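Local coordinates for TRAP dicarboxylate ABC transporter, substrate-binding protein (Roseobacter denitrificans, PDB 4OVQ) that binds beta-D-glucuronate as the periplasmic solute-binding component of a TRAP transport system, probably to hand it on for uptake, at residues Val40-Phe45 / Leu59-Gly64; Gly93-Ala98 / Lys133-Leu138; Gly144-Tyr149 / Gln228-Pro233; Asn208-Glu213 / Ala274-Ala279. One frame throughout, in Å; residues are numbered along the deposited sequence.

Contact 1: Val40-Phe45 / Leu59-Gly64; sequences VAMDKF and LQMFHG
M42, D43 and F45 of helix 37-52 pack on L59, M61 and H63 in a helix-on-strand contact. It lies within the beta-alpha-beta unit of strand 25-29, helix 37-52 and strand 58-62. The local axes of helix and strand run nearly antiparallel, at 164°, and come within 8.8 Å. The inner part is apolar. M42 and M61 are selenomethionines whose bent chains cross at about a right angle. M42 CE lies 3.8 Å from M61 SE, and the M61 methyl also reaches M42 CB. Toward the start of the strand segment, L59 CD2 meets the F45 ring obliquely, 3.6 Å from F45 CD2. I84 of strand 84-88 packs on M42, F45 and L59. The outer end is polar. H63 NE2 donates to D43 OD1 over 2.9 Å, with 160° at the hydrogen. The acceptor lies in the imidazole plane, but the nitrogen approaches from above the carboxylate plane. D43 CG stands anti to its carbonyl carbon (chi1 -77°), which brings OD1 to the ring edge. With a leucine in place of H63, the carboxylate of D43 would probably lose this partner and be freer to turn. H63 ND1 is hydrogen-bonded to N30 ND2, so both ring nitrogens are engaged and the imidazole's rotation is fixed. Taking ND1 as the acceptor, the pattern is consistent with a neutral ring carrying its proton on NE2.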
# COMPACT_ATOMS: atom_id res chain seq x y z
N VAL A 40 4.68 13.12 6.79
CA VAL A 40 5.72 14.16 6.71
C VAL A 40 6.00 14.44 5.24
O VAL A 40 6.13 15.61 4.80
CB VAL A 40 6.96 13.68 7.42
CG1 VAL A 40 8.11 14.67 7.21
CG2 VAL A 40 6.70 13.53 8.92
N ALA A 41 6.02 13.39 4.44
CA ALA A 41 6.31 13.55 3.00
C ALA A 41 5.17 14.24 2.23
O ALA A 41 5.43 14.98 1.29
CB ALA A 41 6.67 12.20 2.36
N MSE A 42 3.91 13.95 2.57
CA MSE A 42 2.84 14.66 1.92
C MSE A 42 2.81 16.14 2.33
O MSE A 42 2.43 16.99 1.53
CB MSE A 42 1.47 13.95 2.19
CG MSE A 42 1.34 12.60 1.48
SE MSE A 42 1.37 12.77 -0.46
CE MSE A 42 -0.48 13.41 -0.65
N ASP A 43 3.17 16.43 3.57
CA ASP A 43 3.34 17.83 3.99
C ASP A 43 4.40 18.47 3.11
O ASP A 43 4.24 19.61 2.64
CB ASP A 43 3.70 17.96 5.49
CG ASP A 43 2.49 17.76 6.40
OD1 ASP A 43 1.36 17.96 5.89
OD2 ASP A 43 2.69 17.39 7.57
N LYS A 44 5.46 17.73 2.85
CA LYS A 44 6.52 18.24 2.00
C LYS A 44 6.06 18.46 0.56
O LYS A 44 6.44 19.45 -0.10
CB LYS A 44 7.75 17.33 2.08
CG LYS A 44 8.98 17.90 1.33
CD LYS A 44 9.48 19.27 1.87
CE LYS A 44 9.78 19.22 3.37
NZ LYS A 44 10.52 20.46 3.87
N PHE A 45 5.26 17.53 0.04
CA PHE A 45 4.65 17.69 -1.26
C PHE A 45 3.84 18.98 -1.30
O PHE A 45 3.98 19.79 -2.22
CB PHE A 45 3.81 16.48 -1.61
CG PHE A 45 2.99 16.64 -2.88
CD1 PHE A 45 3.60 16.94 -4.12
CD2 PHE A 45 1.62 16.46 -2.85
CE1 PHE A 45 2.85 17.06 -5.29
CE2 PHE A 45 0.84 16.57 -4.02
CZ PHE A 45 1.46 16.86 -5.25
N LEU A 59 -2.09 23.15 -1.28
CA LEU A 59 -2.68 21.88 -0.89
C LEU A 59 -2.84 21.81 0.61
O LEU A 59 -1.88 21.99 1.35
CB LEU A 59 -1.80 20.74 -1.36
CG LEU A 59 -2.14 19.31 -0.93
CD1 LEU A 59 -3.51 18.88 -1.44
CD2 LEU A 59 -1.07 18.40 -1.54
N GLN A 60 -4.08 21.56 1.06
CA GLN A 60 -4.36 21.27 2.44
C GLN A 60 -4.53 19.75 2.66
O GLN A 60 -5.48 19.14 2.12
CB GLN A 60 -5.64 22.02 2.87
CG GLN A 60 -5.95 21.94 4.36
CD GLN A 60 -7.11 22.85 4.74
OE1 GLN A 60 -7.60 23.61 3.91
NE2 GLN A 60 -7.55 22.77 5.99
N MSE A 61 -3.64 19.17 3.46
CA MSE A 61 -3.74 17.76 3.82
C MSE A 61 -4.68 17.51 4.99
O MSE A 61 -4.71 18.26 5.96
CB MSE A 61 -2.37 17.21 4.19
CG MSE A 61 -1.35 17.18 3.03
SE MSE A 61 -1.92 16.15 1.48
CE MSE A 61 -2.40 14.51 2.44
N PHE A 62 -5.44 16.43 4.86
CA PHE A 62 -6.18 15.84 5.96
C PHE A 62 -5.58 14.46 6.21
O PHE A 62 -5.87 13.49 5.46
CB PHE A 62 -7.66 15.76 5.58
CG PHE A 62 -8.28 17.10 5.34
CD1 PHE A 62 -8.06 17.78 4.17
CD2 PHE A 62 -9.08 17.70 6.31
CE1 PHE A 62 -8.61 19.03 3.94
CE2 PHE A 62 -9.63 18.94 6.09
CZ PHE A 62 -9.39 19.61 4.90
N HIS A 63 -4.70 14.39 7.20
CA HIS A 63 -4.05 13.17 7.62
C HIS A 63 -4.97 12.34 8.53
O HIS A 63 -6.08 12.76 8.83
CB HIS A 63 -2.76 13.49 8.36
CG HIS A 63 -1.80 14.32 7.56
ND1 HIS A 63 -1.32 13.93 6.33
CD2 HIS A 63 -1.20 15.50 7.83
CE1 HIS A 63 -0.50 14.84 5.86
NE2 HIS A 63 -0.39 15.80 6.76
N GLY A 64 -4.48 11.19 8.98
CA GLY A 64 -5.23 10.37 9.91
C GLY A 64 -6.55 9.84 9.38
O GLY A 64 -7.38 9.42 10.19

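Contact 2: Gly93-Ala98 / Lys133-Leu138; sequences GPLVPA and KGIQPL
L95 and V96 pack against K133 and I135 where helix 121-132 ends in a Schellman motif and the chain enters strand 135-141, an outer strand of the five-stranded sheet. G134, with positive phi, is the C-prime residue of that motif. L95 and V96 belong to the loop that follows helix 89-92. Most of the contact is apolar. L95 and I135 reach toward each other tip to tip, with L95 CD2 3.9 Å from I135 CD1. I135 CG1 sits between its backbone N and carbonyl carbon (chi1 64°), and from there CD1 extends to the leucine. The aliphatic chain of K133 slides past L95 and V96 in the opposite direction. Its CB lies 4.0 Å from L95 CG, and its CG lies 3.9 Å from V96 CG2. M130 of helix 121-132 also touches V96 and I135. The polar part is mediated by solvent, and no direct hydrogen bond joins the two segments. The lysine chain bends at chi2 and then runs on alongside the carbonyl of L95, with K133 CG 3.5 Å from L95 O. One water closes the bridge: it donates to L95 O at 2.6 Å and accepts from K133 NZ at 3.0 Å.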
# COMPACT_ATOMS: atom_id res chain seq x y z
N GLY A 93 -6.49 -1.68 -6.84
CA GLY A 93 -6.51 -2.82 -7.75
C GLY A 93 -7.88 -3.18 -8.27
O GLY A 93 -8.01 -3.49 -9.45
N PRO A 94 -8.89 -3.14 -7.40
CA PRO A 94 -10.22 -3.54 -7.91
C PRO A 94 -10.74 -2.57 -8.98
O PRO A 94 -11.55 -2.99 -9.81
CB PRO A 94 -11.09 -3.50 -6.67
CG PRO A 94 -10.10 -3.85 -5.52
CD PRO A 94 -8.86 -3.06 -5.92
N LEU A 95 -10.25 -1.33 -9.00
CA LEU A 95 -10.66 -0.33 -9.99
C LEU A 95 -9.84 -0.40 -11.29
O LEU A 95 -10.34 -0.06 -12.38
CB LEU A 95 -10.52 1.07 -9.38
CG LEU A 95 -10.64 2.27 -10.34
CD1 LEU A 95 -12.06 2.41 -10.82
CD2 LEU A 95 -10.18 3.58 -9.69
N VAL A 96 -8.57 -0.82 -11.18
CA VAL A 96 -7.59 -0.73 -12.25
C VAL A 96 -6.83 -2.04 -12.43
O VAL A 96 -5.90 -2.33 -11.68
CB VAL A 96 -6.53 0.38 -11.97
CG1 VAL A 96 -5.65 0.62 -13.17
CG2 VAL A 96 -7.18 1.69 -11.55
N PRO A 97 -7.20 -2.86 -13.42
CA PRO A 97 -6.61 -4.18 -13.61
C PRO A 97 -5.09 -4.19 -13.60
O PRO A 97 -4.52 -5.08 -13.01
CB PRO A 97 -7.12 -4.60 -14.99
CG PRO A 97 -8.41 -3.90 -15.12
CD PRO A 97 -8.25 -2.58 -14.42
N ALA A 98 -4.45 -3.22 -14.26
CA ALA A 98 -2.99 -3.24 -14.37
C ALA A 98 -2.39 -2.96 -13.00
O ALA A 98 -1.39 -3.57 -12.63
CB ALA A 98 -2.49 -2.25 -15.43
N LYS A 133 -8.54 5.26 -15.67
CA LYS A 133 -9.65 5.34 -14.71
C LYS A 133 -9.69 6.65 -13.91
O LYS A 133 -10.30 6.70 -12.85
CB LYS A 133 -9.58 4.17 -13.72
CG LYS A 133 -9.69 2.80 -14.35
CD LYS A 133 -11.09 2.52 -14.90
CE LYS A 133 -11.08 1.23 -15.68
NZ LYS A 133 -12.40 0.57 -15.60
N GLY A 134 -9.04 7.69 -14.42
CA GLY A 134 -9.21 9.03 -13.91
C GLY A 134 -8.28 9.44 -12.78
O GLY A 134 -8.45 10.48 -12.16
N ILE A 135 -7.30 8.58 -12.50
CA ILE A 135 -6.36 8.87 -11.43
C ILE A 135 -4.90 8.81 -11.87
O ILE A 135 -4.39 7.76 -12.24
CB ILE A 135 -6.59 7.97 -10.22
CG1 ILE A 135 -6.32 6.52 -10.53
CG2 ILE A 135 -7.97 8.16 -9.62
CD1 ILE A 135 -6.90 5.61 -9.48
N GLN A 136 -4.25 9.95 -11.85
CA GLN A 136 -2.88 10.04 -12.36
C GLN A 136 -1.84 9.86 -11.22
O GLN A 136 -1.79 10.66 -10.29
CB GLN A 136 -2.72 11.42 -12.99
CG GLN A 136 -1.32 11.85 -13.29
CD GLN A 136 -0.89 11.32 -14.59
OE1 GLN A 136 -1.56 11.54 -15.61
NE2 GLN A 136 0.19 10.56 -14.59
N PRO A 137 -1.02 8.79 -11.27
CA PRO A 137 0.08 8.76 -10.29
C PRO A 137 1.20 9.72 -10.68
O PRO A 137 1.52 9.85 -11.85
CB PRO A 137 0.56 7.31 -10.35
CG PRO A 137 0.30 6.95 -11.80
CD PRO A 137 -0.99 7.62 -12.17
N LEU A 138 1.70 10.44 -9.69
CA LEU A 138 2.74 11.45 -9.85
C LEU A 138 4.09 10.99 -9.33
O LEU A 138 5.11 11.47 -9.82
CB LEU A 138 2.36 12.72 -9.10
CG LEU A 138 1.08 13.41 -9.57
CD1 LEU A 138 0.77 14.54 -8.59
CD2 LEU A 138 1.22 13.95 -11.00
O HOH W 1 -12.80 -0.67 -12.95

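Contact 3: Gly144-Tyr149 / Gln228-Pro233; sequences GARSFY and QHLIIP. With BDP (beta-D-glucopyranuronic acid), chain C.
R146 and L230 form an antiparallel hydrogen-bonded pair in the four-stranded sheet beside the glucuronate pocket, and R146 is itself a ligand-binding residue. R146 N donates to L230 O over 2.8 Å, almost straight at 175°. R146 O receives only a weak bond across the contact, from H229 N at 3.1 Å, one residue before the paired L230. Next along, Q228 N bonds to the side-chain oxygen S147 OG at 2.9 Å. The R146 chain lies over L230 CB and touches I232 CD1. It then bends at chi3 (66°) to present the edge of its guanidinium to the sugar. NH1 of R146 donates to the ring oxygen O5 of the ligand at 3.0 Å, and NH2 donates to its carboxylate oxygen O6B at 3.0 Å. Behind the arginine, the imidazole of H229 is held between two covers. R146 O lies 3.4 Å above one face, over the ring centre. The F148 ring lies across the other, with F148 CE2 3.6 Å from H229 ND1 and the planes 31° apart. An alanine in place of F148 would probably leave a gap over that face of H229 and let the imidazole tilt. H229 ND1 is hydrogen-bonded to S227 OG. E206 OE2 takes both a salt bridge from R146 NE and a hydrogen bond from H229 NE2. E206 is thus a second-shell partner of the ligand-binding R146, and H229 probably helps to position E206. R146 faces one carboxylate of the protein and one of the ligand, consistent with a pocket suited to an acidic sugar.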
# COMPACT_ATOMS: atom_id res chain seq x y z
N GLY A 144 7.21 -0.79 2.13
CA GLY A 144 7.86 -2.01 2.55
C GLY A 144 7.13 -3.28 2.17
O GLY A 144 6.39 -3.33 1.21
N ALA A 145 7.48 -4.34 2.90
CA ALA A 145 6.77 -5.61 2.79
C ALA A 145 5.79 -5.79 3.95
O ALA A 145 6.08 -5.42 5.09
CB ALA A 145 7.74 -6.77 2.79
N ARG A 146 4.64 -6.39 3.63
CA ARG A 146 3.61 -6.73 4.60
C ARG A 146 3.79 -8.17 5.11
O ARG A 146 4.01 -9.08 4.32
CB ARG A 146 2.22 -6.58 3.95
CG ARG A 146 1.97 -5.24 3.34
CD ARG A 146 0.64 -5.17 2.59
NE ARG A 146 -0.54 -5.30 3.43
CZ ARG A 146 -1.28 -4.28 3.84
NH1 ARG A 146 -0.90 -3.03 3.62
NH2 ARG A 146 -2.35 -4.52 4.56
N SER A 147 3.68 -8.34 6.42
CA SER A 147 3.77 -9.64 7.07
C SER A 147 2.65 -9.84 8.10
O SER A 147 2.07 -8.87 8.59
CB SER A 147 5.10 -9.76 7.81
OG SER A 147 6.18 -9.80 6.89
N PHE A 148 2.39 -11.10 8.43
CA PHE A 148 1.30 -11.45 9.33
C PHE A 148 1.59 -11.09 10.77
O PHE A 148 2.71 -11.22 11.26
CB PHE A 148 1.02 -12.97 9.28
CG PHE A 148 0.46 -13.45 7.98
CD1 PHE A 148 -0.79 -13.04 7.55
CD2 PHE A 148 1.17 -14.35 7.19
CE1 PHE A 148 -1.31 -13.50 6.36
CE2 PHE A 148 0.66 -14.79 6.01
CZ PHE A 148 -0.59 -14.36 5.59
N TYR A 149 0.54 -10.71 11.48
CA TYR A 149 0.61 -10.61 12.92
C TYR A 149 -0.69 -11.08 13.58
O TYR A 149 -1.77 -10.93 13.01
CB TYR A 149 0.97 -9.19 13.38
CG TYR A 149 0.21 -8.02 12.76
CD1 TYR A 149 -0.93 -7.53 13.34
CD2 TYR A 149 0.75 -7.33 11.68
CE1 TYR A 149 -1.57 -6.41 12.83
CE2 TYR A 149 0.12 -6.22 11.14
CZ TYR A 149 -1.05 -5.75 11.73
OH TYR A 149 -1.66 -4.63 11.19
N GLN A 228 6.33 -11.61 4.69
CA GLN A 228 6.62 -10.70 3.59
C GLN A 228 5.91 -11.14 2.31
O GLN A 228 6.50 -11.17 1.22
CB GLN A 228 8.13 -10.63 3.39
CG GLN A 228 8.86 -10.07 4.60
CD GLN A 228 10.37 -10.11 4.46
OE1 GLN A 228 10.92 -11.01 3.82
NE2 GLN A 228 11.04 -9.14 5.05
N HIS A 229 4.61 -11.41 2.44
CA HIS A 229 3.80 -12.01 1.39
C HIS A 229 3.30 -11.01 0.36
O HIS A 229 2.93 -11.40 -0.75
CB HIS A 229 2.59 -12.72 2.01
CG HIS A 229 1.83 -11.86 2.98
ND1 HIS A 229 2.01 -11.95 4.34
CD2 HIS A 229 0.91 -10.89 2.78
CE1 HIS A 229 1.24 -11.06 4.94
NE2 HIS A 229 0.57 -10.40 4.01
N LEU A 230 3.26 -9.72 0.72
CA LEU A 230 2.85 -8.67 -0.20
C LEU A 230 3.86 -7.54 -0.13
O LEU A 230 4.28 -7.15 1.00
CB LEU A 230 1.46 -8.14 0.17
CG LEU A 230 0.27 -9.06 -0.18
CD1 LEU A 230 -1.01 -8.64 0.54
CD2 LEU A 230 0.06 -9.10 -1.69
N ILE A 231 4.25 -7.01 -1.30
CA ILE A 231 5.12 -5.85 -1.40
C ILE A 231 4.42 -4.90 -2.37
O ILE A 231 4.49 -5.05 -3.59
CB ILE A 231 6.52 -6.27 -1.88
CG1 ILE A 231 7.12 -7.26 -0.90
CG2 ILE A 231 7.42 -5.05 -2.01
CD1 ILE A 231 8.50 -7.82 -1.35
N ILE A 232 3.65 -3.97 -1.80
CA ILE A 232 2.74 -3.11 -2.54
C ILE A 232 3.23 -1.66 -2.44
O ILE A 232 3.44 -1.17 -1.33
CB ILE A 232 1.33 -3.23 -1.93
CG1 ILE A 232 0.87 -4.69 -1.93
CG2 ILE A 232 0.37 -2.35 -2.68
CD1 ILE A 232 -0.52 -4.90 -1.33
N PRO A 233 3.40 -0.98 -3.58
CA PRO A 233 3.84 0.41 -3.53
C PRO A 233 2.66 1.33 -3.26
O PRO A 233 1.48 0.92 -3.35
CB PRO A 233 4.36 0.66 -4.95
CG PRO A 233 3.51 -0.22 -5.80
CD PRO A 233 3.29 -1.46 -4.97
C1 BDP C . -0.76 0.41 5.03
C2 BDP C . -0.97 1.40 3.91
C3 BDP C . -2.25 2.06 4.15
C4 BDP C . -3.35 1.06 4.19
C5 BDP C . -3.09 0.02 5.25
C6 BDP C . -4.16 -1.08 5.31
O2 BDP C . 0.12 2.38 4.04
O3 BDP C . -2.48 2.89 2.95
O4 BDP C . -4.65 1.74 4.45
O5 BDP C . -1.82 -0.60 5.06
O6A BDP C . -5.37 -0.77 5.07
O1 BDP C . 0.43 -0.31 4.91
O6B BDP C . -3.75 -2.18 5.74
O HOH W 2 3.57 -2.77 1.00
O HOH W 3 6.27 -0.96 -0.73

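Contact 4: Asn208-Glu213 / Ala274-Ala279; sequences NWPSYE and AASRAA. With BDP (beta-D-glucopyranuronic acid), chain C.
W209 and P210, in the first turn of helix 209-214, pack with E213 against S276 and R277 of the long helix 248-282. The start of the short helix also borders the glucuronate pocket. The local helix axes cross at 46° and approach to 8.2 Å. R277 lays its extended chain over one face of the W209 indole. Its CG makes a CH-pi contact, 3.4 Å from the centroid of the W209 six-membered ring and almost on the ring normal. Farther along, one face of the guanidinium lies over W209 CZ2, the two planes 23° apart. R277 CG is anti to the backbone N (chi1 179°), and this sends the chain along the ring. R277 NE then forms a salt bridge with E281. The other half of the contact is polar, with S276 buried and E213 partly so. S276 OG donates to the anti lone pair of E213 OE1 at 2.8 Å. R272 NH1 makes a salt bridge to E213 OE1, and R272 NE is hydrogen-bonded to S276 OG. S276 OG also sits 3.4 Å from P210 CA. On the pocket side, N208 is the N-cap: its OD1 accepts from S211 N at 2.9 Å, while N208 ND2 lies 3.2 Å from the ligand's O1. Around the contact, Y224 of strand 223-230 stacks on W209, V287 of strand 286-289 touches W209 and R277, and Y212 meets Y149 of strand 146-150.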
# COMPACT_ATOMS: atom_id res chain seq x y z
N ASN A 208 3.14 -3.72 7.15
CA ASN A 208 4.56 -3.41 7.34
C ASN A 208 4.84 -3.02 8.81
O ASN A 208 3.94 -2.83 9.61
CB ASN A 208 4.95 -2.29 6.39
CG ASN A 208 4.04 -1.07 6.48
OD1 ASN A 208 3.73 -0.59 7.56
ND2 ASN A 208 3.60 -0.57 5.32
N TRP A 209 6.13 -2.90 9.17
CA TRP A 209 6.47 -2.55 10.55
C TRP A 209 5.90 -1.23 11.02
O TRP A 209 5.36 -1.15 12.12
CB TRP A 209 7.99 -2.52 10.79
CG TRP A 209 8.66 -3.84 10.78
CD1 TRP A 209 9.43 -4.34 9.79
CD2 TRP A 209 8.65 -4.82 11.83
NE1 TRP A 209 9.91 -5.58 10.14
CE2 TRP A 209 9.45 -5.89 11.39
CE3 TRP A 209 8.05 -4.89 13.09
CZ2 TRP A 209 9.67 -7.04 12.18
CZ3 TRP A 209 8.26 -6.04 13.86
CH2 TRP A 209 9.07 -7.09 13.40
N PRO A 210 6.02 -0.16 10.22
CA PRO A 210 5.52 1.13 10.71
C PRO A 210 4.00 1.20 10.98
O PRO A 210 3.55 1.90 11.89
CB PRO A 210 5.96 2.11 9.61
CG PRO A 210 7.15 1.44 8.99
CD PRO A 210 6.78 -0.01 8.97
N SER A 211 3.20 0.49 10.18
CA SER A 211 1.75 0.45 10.40
C SER A 211 1.42 -0.39 11.62
O SER A 211 0.57 -0.04 12.41
CB SER A 211 1.03 -0.14 9.19
OG SER A 211 0.93 0.78 8.12
N TYR A 212 2.11 -1.52 11.76
CA TYR A 212 1.91 -2.42 12.90
C TYR A 212 2.15 -1.65 14.18
O TYR A 212 1.41 -1.75 15.15
CB TYR A 212 2.89 -3.57 12.79
CG TYR A 212 2.94 -4.58 13.91
CD1 TYR A 212 1.79 -5.26 14.32
CD2 TYR A 212 4.16 -4.93 14.51
CE1 TYR A 212 1.86 -6.22 15.31
CE2 TYR A 212 4.21 -5.88 15.52
CZ TYR A 212 3.06 -6.51 15.91
OH TYR A 212 3.15 -7.46 16.89
N GLU A 213 3.18 -0.81 14.15
CA GLU A 213 3.53 -0.02 15.31
C GLU A 213 2.59 1.18 15.50
O GLU A 213 1.99 1.31 16.56
CB GLU A 213 5.01 0.38 15.19
CG GLU A 213 5.55 1.16 16.34
CD GLU A 213 5.52 2.64 16.06
OE1 GLU A 213 6.15 3.09 15.07
OE2 GLU A 213 4.82 3.35 16.80
N ALA A 274 13.06 0.59 10.73
CA ALA A 274 13.96 0.08 11.75
C ALA A 274 13.56 0.54 13.14
O ALA A 274 13.62 -0.24 14.10
CB ALA A 274 15.38 0.51 11.44
N ALA A 275 13.19 1.82 13.25
CA ALA A 275 12.77 2.41 14.51
C ALA A 275 11.48 1.77 15.02
O ALA A 275 11.33 1.51 16.21
CB ALA A 275 12.58 3.91 14.35
N SER A 276 10.54 1.54 14.10
CA SER A 276 9.27 0.88 14.42
C SER A 276 9.51 -0.53 14.90
O SER A 276 8.98 -0.96 15.93
CB SER A 276 8.34 0.86 13.18
OG SER A 276 7.81 2.14 13.00
N ARG A 277 10.27 -1.28 14.13
CA ARG A 277 10.54 -2.64 14.51
C ARG A 277 11.22 -2.69 15.89
O ARG A 277 10.90 -3.55 16.72
CB ARG A 277 11.42 -3.33 13.47
CG ARG A 277 11.72 -4.75 13.89
CD ARG A 277 12.75 -5.44 13.04
NE ARG A 277 13.04 -6.76 13.58
CZ ARG A 277 13.36 -7.81 12.84
NH1 ARG A 277 13.47 -7.70 11.53
NH2 ARG A 277 13.60 -8.98 13.43
N ALA A 278 12.14 -1.76 16.13
CA ALA A 278 12.88 -1.78 17.39
C ALA A 278 11.98 -1.43 18.57
O ALA A 278 12.07 -2.04 19.65
CB ALA A 278 14.05 -0.83 17.32
N ALA A 279 11.10 -0.46 18.38
CA ALA A 279 10.20 -0.05 19.44
C ALA A 279 9.22 -1.16 19.82
O ALA A 279 8.89 -1.33 21.01
CB ALA A 279 9.47 1.22 19.06
C1 BDP C . -0.76 0.41 5.03
C2 BDP C . -0.97 1.40 3.91
C3 BDP C . -2.25 2.06 4.15
C4 BDP C . -3.35 1.06 4.19
C5 BDP C . -3.09 0.02 5.25
C6 BDP C . -4.16 -1.08 5.31
O2 BDP C . 0.12 2.38 4.04
O3 BDP C . -2.48 2.89 2.95
O4 BDP C . -4.65 1.74 4.45
O5 BDP C . -1.82 -0.60 5.06
O6A BDP C . -5.37 -0.77 5.07
O1 BDP C . 0.43 -0.31 4.91
O6B BDP C . -3.75 -2.18 5.74

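Overall arrangement
Contacts 3 and 4 are the buried pair and both reach the glucuronate. They touch through Y149 and Y212, and through A145 and N208, with their segments alternating along the chain. Contacts 1 and 2 are only partly buried and do not touch the ligand. They belong to the five-stranded sheet, at its two outer strands, and meet where F45 packs on L138. Chemistry follows place. Contact 3 combines backbone pairing with a charged network, and contact 4 relies on an indole face and a serine-glutamate bond between helices. Contact 1 joins apolar packing to a histidine-carboxylate bond, whereas contact 2 is apolar with a water bridge. Contacts 2 and 4 lie on opposite sides of the chain's centre.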